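Local coordinates for protein thiosulfate reductase (Thermus thermophilus, PDB 2VPZ) that probably reduces sulfur compounds such as thiosulfate or polysulfide, using a molybdenum atom, two molybdopterin guanine dinucleotides and an iron-sulfur cluster that it binds, at residues N164-S169 with T415-L420; E138-F143 with A158-P163; T174-V179 with K724-S729. All blocks are in the same frame, centred on the assembly; numbering follows the deposited sequence.

Contact 1. Residues N164-S169 with T415-L420; sequences NAAKPS and TAIQEL
T415 belongs to a loop that lies against A165 and A166, the short outermost strand of a five-stranded parallel sheet, just before the chain turns into helix 168-184. Its side chain sits too close to the strand in the model for its methyl contacts to be read, so the reliable link here runs through water. The carbonyl O of T415 is reached by two waters. One of them also lies 2.6 Å from K167 O, and the other accepts from K167 N at 3.0 Å. The two waters thus serve both the N-H and the C=O of K167, where strand gives way to helix, without any clear direct backbone bond between the segments. A416 points away from the strand and touches F410 and S171. The N-H of I417 points back to the first water, I417 N lying 3.2 Å from its oxygen. The side chain of I417 packs against the end of the strand: its CB is 3.9 Å from A166 CB. CG1 is anti to the backbone N (chi1 -166°), and an extended chi2 (155°) puts CD1 4.0 Å from P168 CD. P168 in turn touches a bound molybdopterin guanine dinucleotide, so I417 is second-shell packing behind the cofactor. Beyond it the loop coils into a single turn, closed by E419 N bonding to A416 O at 2.9 Å. That turn brings L420 back to the strand. Its CD1 approaches A166 CB at 4.1 Å, so the A166 methyl touches both I417 and L420. N164 is anchored by its amide, OD1 accepting from A405 N and ND2 bonding to Y430 OH. The other L420 methyl, CD2, rests 3.5 Å from N164 OD1, the two side chains crossing at a slant.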
loop_
_atom_site.group_PDB
_atom_site.type_symbol
_atom_site.label_atom_id
_atom_site.label_comp_id
_atom_site.label_asym_id
_atom_site.label_seq_id
_atom_site.Cartn_x
_atom_site.Cartn_y
_atom_site.Cartn_z
ATOM N N ASN A 164 20.353 37.928 -44.877
ATOM C CA ASN A 164 19.273 38.098 -43.907
ATOM C C ASN A 164 18.278 36.914 -43.857
ATOM O O ASN A 164 17.067 37.041 -44.112
ATOM C CB ASN A 164 18.569 39.455 -44.147
ATOM C CG ASN A 164 19.542 40.648 -44.091
ATOM O OD1 ASN A 164 20.221 40.873 -43.073
ATOM N ND2 ASN A 164 19.629 41.413 -45.188
ATOM N N ALA A 165 18.849 35.749 -43.543
ATOM C CA ALA A 165 18.138 34.486 -43.399
ATOM C C ALA A 165 18.286 34.028 -41.932
ATOM O O ALA A 165 19.393 34.033 -41.380
ATOM C CB ALA A 165 18.713 33.418 -44.387
ATOM N N ALA A 166 17.172 33.657 -41.307
ATOM C CA ALA A 166 17.147 33.257 -39.903
ATOM C C ALA A 166 16.041 32.280 -39.455
ATOM O O ALA A 166 15.010 32.119 -40.118
ATOM C CB ALA A 166 17.064 34.555 -39.023
ATOM N N LYS A 167 16.289 31.604 -38.332
ATOM C CA LYS A 167 15.335 30.692 -37.718
ATOM C C LYS A 167 15.295 30.956 -36.217
ATOM O O LYS A 167 16.344 31.275 -35.612
ATOM C CB LYS A 167 15.666 29.197 -37.966
ATOM C CG LYS A 167 16.979 28.888 -38.670
ATOM C CD LYS A 167 17.012 27.453 -39.210
ATOM C CE LYS A 167 17.857 27.346 -40.489
ATOM N NZ LYS A 167 17.858 25.969 -41.090
ATOM N N PRO A 168 14.087 30.850 -35.595
ATOM C CA PRO A 168 13.851 31.052 -34.160
ATOM C C PRO A 168 14.571 30.055 -33.240
ATOM O O PRO A 168 14.733 30.302 -32.032
ATOM C CB PRO A 168 12.318 31.005 -34.030
ATOM C CG PRO A 168 11.885 30.109 -35.156
ATOM C CD PRO A 168 12.860 30.423 -36.291
ATOM N N SER A 169 15.003 28.915 -33.765
ATOM C CA SER A 169 15.719 27.929 -32.954
ATOM C C SER A 169 17.201 28.323 -32.676
ATOM O O SER A 169 17.971 27.519 -32.124
ATOM C CB SER A 169 15.640 26.513 -33.604
ATOM O OG SER A 169 16.016 26.544 -34.952
ATOM N N THR A 415 23.034 34.558 -37.161
ATOM C CA THR A 415 22.002 35.521 -37.547
ATOM C C THR A 415 20.859 35.494 -36.445
ATOM O O THR A 415 20.417 34.419 -36.048
ATOM C CB THR A 415 21.462 35.182 -39.006
ATOM O OG1 THR A 415 21.502 36.343 -39.824
ATOM C CG2 THR A 415 20.053 34.618 -38.953
ATOM N N ALA A 416 20.427 36.648 -35.910
ATOM C CA ALA A 416 19.372 36.690 -34.868
ATOM C C ALA A 416 18.017 37.250 -35.405
ATOM O O ALA A 416 17.894 38.449 -35.665
ATOM C CB ALA A 416 19.868 37.524 -33.631
ATOM N N ILE A 417 17.024 36.370 -35.574
ATOM C CA ILE A 417 15.709 36.684 -36.155
ATOM C C ILE A 417 14.993 37.932 -35.659
ATOM O O ILE A 417 14.367 38.710 -36.405
ATOM C CB ILE A 417 14.702 35.440 -36.020
ATOM C CG1 ILE A 417 13.476 35.612 -36.908
ATOM C CG2 ILE A 417 14.322 35.250 -34.527
ATOM C CD1 ILE A 417 12.789 34.293 -37.304
ATOM N N GLN A 418 15.128 38.125 -34.363
ATOM C CA GLN A 418 14.532 39.214 -33.629
ATOM C C GLN A 418 15.219 40.587 -33.829
ATOM O O GLN A 418 14.606 41.626 -33.584
ATOM C CB GLN A 418 14.457 38.772 -32.167
ATOM C CG GLN A 418 15.693 37.960 -31.692
ATOM C CD GLN A 418 16.547 38.794 -30.787
ATOM O OE1 GLN A 418 16.088 39.847 -30.338
ATOM N NE2 GLN A 418 17.763 38.353 -30.485
ATOM N N GLU A 419 16.463 40.622 -34.321
ATOM C CA GLU A 419 17.194 41.883 -34.545
ATOM C C GLU A 419 17.030 42.483 -35.984
ATOM O O GLU A 419 17.137 43.705 -36.160
ATOM C CB GLU A 419 18.675 41.737 -34.152
ATOM C CG GLU A 419 18.922 41.351 -32.658
ATOM C CD GLU A 419 18.323 42.363 -31.661
ATOM O OE1 GLU A 419 18.499 43.578 -31.896
ATOM O OE2 GLU A 419 17.702 41.933 -30.656
ATOM N N LEU A 420 16.739 41.643 -36.986
ATOM C CA LEU A 420 16.524 42.070 -38.393
ATOM C C LEU A 420 15.117 42.629 -38.655
ATOM O O LEU A 420 14.748 42.848 -39.822
ATOM C CB LEU A 420 16.704 40.909 -39.403
ATOM C CG LEU A 420 17.815 39.887 -39.195
ATOM C CD1 LEU A 420 17.437 38.565 -39.864
ATOM C CD2 LEU A 420 19.159 40.421 -39.717
HETATM O O HOH W 1 17.805 33.354 -35.013
HETATM O O HOH W 2 19.164 32.128 -37.462
#

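Contact 2. Residues E138-F143 with A158-P163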
loop_
_atom_site.group_PDB
_atom_site.type_symbol
_atom_site.label_atom_id
_atom_site.label_comp_id
_atom_site.label_asym_id
_atom_site.label_seq_id
_atom_site.Cartn_x
_atom_site.Cartn_y
_atom_site.Cartn_z
ATOM N N GLU A 138 19.714 41.991 -50.774
ATOM C CA GLU A 138 19.773 41.939 -49.312
ATOM C C GLU A 138 18.593 42.637 -48.628
ATOM O O GLU A 138 18.438 42.626 -47.392
ATOM C CB GLU A 138 21.114 42.513 -48.819
ATOM C CG GLU A 138 22.305 42.083 -49.694
ATOM C CD GLU A 138 22.829 43.195 -50.627
ATOM O OE1 GLU A 138 21.995 43.846 -51.308
ATOM O OE2 GLU A 138 24.064 43.383 -50.674
ATOM N N ALA A 139 17.758 43.270 -49.444
ATOM C CA ALA A 139 16.567 43.936 -48.953
ATOM C C ALA A 139 15.432 42.897 -48.834
ATOM O O ALA A 139 14.282 43.268 -48.668
ATOM C CB ALA A 139 16.153 45.124 -49.873
ATOM N N ILE A 140 15.757 41.610 -48.947
ATOM C CA ILE A 140 14.749 40.577 -48.765
ATOM C C ILE A 140 15.166 39.604 -47.614
ATOM O O ILE A 140 16.221 38.962 -47.676
ATOM C CB ILE A 140 14.438 39.789 -50.123
ATOM C CG1 ILE A 140 13.994 40.774 -51.205
ATOM C CG2 ILE A 140 13.350 38.720 -49.880
ATOM C CD1 ILE A 140 13.146 40.168 -52.362
ATOM N N ALA A 141 14.373 39.576 -46.534
ATOM C CA ALA A 141 14.617 38.695 -45.393
ATOM C C ALA A 141 13.851 37.413 -45.628
ATOM O O ALA A 141 12.729 37.410 -46.167
ATOM C CB ALA A 141 14.170 39.344 -44.031
ATOM N N PHE A 142 14.485 36.302 -45.251
ATOM C CA PHE A 142 13.965 34.951 -45.383
ATOM C C PHE A 142 13.933 34.282 -43.968
ATOM O O PHE A 142 14.988 33.938 -43.449
ATOM C CB PHE A 142 14.859 34.170 -46.374
ATOM C CG PHE A 142 14.838 34.683 -47.835
ATOM C CD1 PHE A 142 15.704 35.702 -48.271
ATOM C CD2 PHE A 142 13.905 34.176 -48.743
ATOM C CE1 PHE A 142 15.629 36.204 -49.604
ATOM C CE2 PHE A 142 13.811 34.660 -50.069
ATOM C CZ PHE A 142 14.666 35.677 -50.501
ATOM N N PHE A 143 12.747 34.148 -43.343
ATOM C CA PHE A 143 12.606 33.523 -41.998
ATOM C C PHE A 143 11.959 32.110 -42.208
ATOM O O PHE A 143 11.109 31.936 -43.056
ATOM C CB PHE A 143 11.675 34.342 -41.030
ATOM C CG PHE A 143 12.209 35.739 -40.584
ATOM C CD1 PHE A 143 11.364 36.603 -39.851
ATOM C CD2 PHE A 143 13.515 36.190 -40.868
ATOM C CE1 PHE A 143 11.783 37.872 -39.422
ATOM C CE2 PHE A 143 13.962 37.474 -40.439
ATOM C CZ PHE A 143 13.091 38.313 -39.711
ATOM N N ALA A 158 20.844 32.138 -50.084
ATOM C CA ALA A 158 22.233 32.271 -50.503
ATOM C C ALA A 158 22.357 32.292 -52.045
ATOM O O ALA A 158 23.149 33.049 -52.599
ATOM C CB ALA A 158 23.111 31.144 -49.877
ATOM N N ALA A 159 21.565 31.471 -52.734
ATOM C CA ALA A 159 21.569 31.436 -54.198
ATOM C C ALA A 159 21.039 32.769 -54.745
ATOM O O ALA A 159 21.363 33.179 -55.866
ATOM C CB ALA A 159 20.718 30.263 -54.750
ATOM N N TRP A 160 20.219 33.458 -53.962
ATOM C CA TRP A 160 19.688 34.751 -54.372
ATOM C C TRP A 160 20.618 35.924 -53.949
ATOM O O TRP A 160 20.600 36.990 -54.565
ATOM C CB TRP A 160 18.237 34.927 -53.867
ATOM C CG TRP A 160 17.765 36.351 -53.719
ATOM C CD1 TRP A 160 17.983 37.181 -52.645
ATOM C CD2 TRP A 160 16.995 37.125 -54.666
ATOM N NE1 TRP A 160 17.396 38.404 -52.868
ATOM C CE2 TRP A 160 16.780 38.399 -54.091
ATOM C CE3 TRP A 160 16.457 36.862 -55.940
ATOM C CZ2 TRP A 160 16.057 39.426 -54.756
ATOM C CZ3 TRP A 160 15.733 37.882 -56.612
ATOM C CH2 TRP A 160 15.540 39.143 -56.006
ATOM N N GLY A 161 21.435 35.721 -52.923
ATOM C CA GLY A 161 22.343 36.752 -52.450
ATOM C C GLY A 161 21.946 37.596 -51.241
ATOM O O GLY A 161 22.424 38.726 -51.100
ATOM N N SER A 162 21.070 37.092 -50.375
ATOM C CA SER A 162 20.658 37.826 -49.162
ATOM C C SER A 162 21.212 37.124 -47.905
ATOM O O SER A 162 21.001 35.914 -47.737
ATOM C CB SER A 162 19.108 37.945 -49.039
ATOM O OG SER A 162 18.716 38.692 -47.889
ATOM N N PRO A 163 21.973 37.852 -47.038
ATOM C CA PRO A 163 22.530 37.274 -45.807
ATOM C C PRO A 163 21.500 37.289 -44.635
ATOM O O PRO A 163 21.746 36.743 -43.548
ATOM C CB PRO A 163 23.756 38.139 -45.513
ATOM C CG PRO A 163 23.384 39.497 -46.064
ATOM C CD PRO A 163 22.467 39.216 -47.263
#
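E138 and S162 bring their CA atoms to 4.2 Å, where the chain entering strand 141-144 passes the end of helix 149-160 inside a beta-alpha-beta unit. The helix closes in a Schellman motif with G161, at positive phi, as its C-prime residue; the bond G161 N to A158 O is weak at 3.2 Å. S162 follows directly and turns its hydroxyl to I140, just before the strand. With OG anti to the backbone N (chi1 -178°), it donates to I140 O at 2.5 Å, approaching at a C=O...O angle of 155° and somewhat out of the carbonyl plane. An alanine here would probably leave I140 O without this donor and the helix exit less firmly tied to the start of the strand. S162 CB also lies at the edge of the F142 ring, 3.9 Å from CE1. F142 in turn directs its edge at the face of W160 in an offset edge-to-face pair, with the F142 ring and the five-membered ring of W160 5.6 Å apart between centroids and planes at 63°. The indole is fixed by NE1 bonding to P137 O and by a cation-pi contact with R132. On its six-membered side, W160 CZ2 meets I140 CD1 at 3.8 Å, the side chains crossing at about a right angle. E138 crosses P163 at an oblique angle, its CG 3.8 Å from P163 CD.

Contact 3. Residues T174-V179 with K724-S729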
loop_
_atom_site.group_PDB
_atom_site.type_symbol
_atom_site.label_atom_id
_atom_site.label_comp_id
_atom_site.label_asym_id
_atom_site.label_seq_id
_atom_site.Cartn_x
_atom_site.Cartn_y
_atom_site.Cartn_z
ATOM N N THR A 174 18.521 28.124 -28.854
ATOM C CA THR A 174 19.804 27.513 -28.684
ATOM C C THR A 174 21.141 28.273 -28.772
ATOM O O THR A 174 22.188 27.765 -28.358
ATOM C CB THR A 174 19.799 26.287 -29.663
ATOM O OG1 THR A 174 20.128 25.092 -28.989
ATOM C CG2 THR A 174 20.719 26.553 -30.853
ATOM N N ALA A 175 21.092 29.488 -29.282
ATOM C CA ALA A 175 22.297 30.305 -29.431
ATOM C C ALA A 175 23.264 30.357 -28.209
ATOM O O ALA A 175 24.473 30.150 -28.386
ATOM C CB ALA A 175 21.952 31.747 -29.889
ATOM N N PRO A 176 22.758 30.659 -26.982
ATOM C CA PRO A 176 23.673 30.682 -25.845
ATOM C C PRO A 176 24.573 29.470 -25.644
ATOM O O PRO A 176 25.759 29.589 -25.340
ATOM C CB PRO A 176 22.762 30.898 -24.639
ATOM C CG PRO A 176 21.644 31.740 -25.165
ATOM C CD PRO A 176 21.532 31.424 -26.683
ATOM N N ARG A 177 24.005 28.285 -25.792
ATOM C CA ARG A 177 24.768 27.086 -25.580
ATOM C C ARG A 177 25.639 26.681 -26.796
ATOM O O ARG A 177 26.673 26.040 -26.620
ATOM C CB ARG A 177 23.858 25.932 -25.164
ATOM C CG ARG A 177 22.946 25.426 -26.267
ATOM C CD ARG A 177 22.683 23.948 -26.057
ATOM N NE ARG A 177 22.116 23.260 -27.202
ATOM C CZ ARG A 177 21.293 22.225 -27.121
ATOM N NH1 ARG A 177 20.944 21.775 -25.928
ATOM N NH2 ARG A 177 20.819 21.653 -28.217
ATOM N N GLU A 178 25.239 27.056 -28.008
ATOM C CA GLU A 178 26.022 26.703 -29.204
ATOM C C GLU A 178 27.341 27.493 -29.256
ATOM O O GLU A 178 28.391 26.962 -29.642
ATOM C CB GLU A 178 25.220 26.901 -30.508
ATOM C CG GLU A 178 24.036 25.923 -30.706
ATOM C CD GLU A 178 24.381 24.457 -30.400
ATOM O OE1 GLU A 178 23.538 23.754 -29.780
ATOM O OE2 GLU A 178 25.490 24.003 -30.787
ATOM N N VAL A 179 27.257 28.760 -28.862
ATOM C CA VAL A 179 28.391 29.685 -28.802
ATOM C C VAL A 179 29.333 29.190 -27.669
ATOM O O VAL A 179 30.532 28.978 -27.913
ATOM C CB VAL A 179 27.914 31.153 -28.519
ATOM C CG1 VAL A 179 29.117 32.070 -28.287
ATOM C CG2 VAL A 179 27.046 31.663 -29.696
ATOM N N LYS A 724 15.894 40.961 -22.739
ATOM C CA LYS A 724 17.285 41.410 -22.521
ATOM C C LYS A 724 18.214 40.688 -23.531
ATOM O O LYS A 724 18.417 39.479 -23.427
ATOM C CB LYS A 724 17.781 41.174 -21.071
ATOM C CG LYS A 724 19.078 41.976 -20.661
ATOM C CD LYS A 724 19.189 42.268 -19.148
ATOM C CE LYS A 724 18.627 43.655 -18.793
ATOM N NZ LYS A 724 17.892 43.683 -17.472
ATOM N N LEU A 725 18.725 41.451 -24.505
ATOM C CA LEU A 725 19.655 40.962 -25.552
ATOM C C LEU A 725 20.941 40.356 -24.953
ATOM O O LEU A 725 21.613 41.006 -24.149
ATOM C CB LEU A 725 20.104 42.101 -26.523
ATOM C CG LEU A 725 20.077 41.939 -28.062
ATOM C CD1 LEU A 725 21.060 42.917 -28.764
ATOM C CD2 LEU A 725 20.422 40.493 -28.455
ATOM N N ASP A 726 21.268 39.107 -25.298
ATOM C CA ASP A 726 22.535 38.535 -24.842
ATOM C C ASP A 726 23.584 39.240 -25.741
ATOM O O ASP A 726 23.533 39.133 -26.982
ATOM C CB ASP A 726 22.593 36.992 -25.056
ATOM C CG ASP A 726 23.918 36.350 -24.546
ATOM O OD1 ASP A 726 24.822 37.077 -24.097
ATOM O OD2 ASP A 726 24.023 35.099 -24.614
ATOM N N PRO A 727 24.547 39.979 -25.140
ATOM C CA PRO A 727 25.591 40.671 -25.911
ATOM C C PRO A 727 26.694 39.762 -26.554
ATOM O O PRO A 727 27.518 40.234 -27.336
ATOM C CB PRO A 727 26.173 41.687 -24.927
ATOM C CG PRO A 727 26.020 40.987 -23.564
ATOM C CD PRO A 727 24.758 40.133 -23.700
ATOM N N ILE A 728 26.680 38.476 -26.201
ATOM C CA ILE A 728 27.639 37.449 -26.657
ATOM C C ILE A 728 27.137 36.470 -27.784
ATOM O O ILE A 728 27.842 36.243 -28.779
ATOM C CB ILE A 728 28.156 36.529 -25.446
ATOM C CG1 ILE A 728 29.095 37.275 -24.490
ATOM C CG2 ILE A 728 28.848 35.269 -25.997
ATOM C CD1 ILE A 728 30.004 36.340 -23.629
ATOM N N SER A 729 25.928 35.923 -27.576
ATOM C CA SER A 729 25.171 34.930 -28.425
ATOM C C SER A 729 23.830 35.474 -28.972
ATOM O O SER A 729 22.815 34.887 -28.626
ATOM C CB SER A 729 24.769 33.710 -27.591
ATOM O OG SER A 729 23.496 33.941 -26.967
#
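The first torsion of S729 (chi1 88°) sets OG between the backbone N and the carbonyl carbon, against the P176 ring, while V179 CG1, anti to its backbone N (chi1 173°), is carried towards I728. S729 OG rests 3.2 Å from P176 CD. It also lies 3.4 Å from P176 N, but a proline nitrogen has no hydrogen to offer, so this is contact only. The hydroxyl's proton goes to its own segment: S729 OG donates to D726 OD2 at 2.7 Å, meeting the carboxylate from above its plane. OD2 is also hydrogen-bonded to T341 OG1, which ties the acid to helix 341-354. The other oxygen, OD1, accepts the backbone N of I728 at 3.1 Å, which arrives 62° out of the carboxylate plane. With both oxygens engaged, the D726 side chain is held from turning, and the D726 and P176 side chains slide past each other in opposite directions. Two neighbours on the helix complete the fit: A175 CB lies 3.5 Å from S729 O, and V179 CG2 packs on S729 CB at 3.7 Å. V179 CG1 meets I728 CG2 at 3.9 Å, the branched side chains slanting across each other. No hydrogen bond joins the segments. The helix is kinked near P176. The arrangement is a proline-kinked helix from the molybdopterin oxidoreductase family region packed against S729, which follows and is held by an Asx turn at D726-I728 of the dinucleotide-binding family region.

How the contacts relate
All three contacts are buried, and none belongs to the surface, though contact 2 lies farthest from the centre of the chain. Contacts 1 and 2 share a sheet: strands 165-166 and 141-144 are neighbours joined by backbone bonds between F142 and both N164 and A166. Contacts 1 and 3 both use helix 168-184, one at its start beside the cofactor, the other further along, and their segments alternate in the chain. Contacts 2 and 3 do not touch. The chemistry differs with place: waters and aliphatic groups at the sheet edge, aromatic rings and a hydroxyl bond within the beta-alpha-beta unit, and van der Waals packing between two family regions in contact 3.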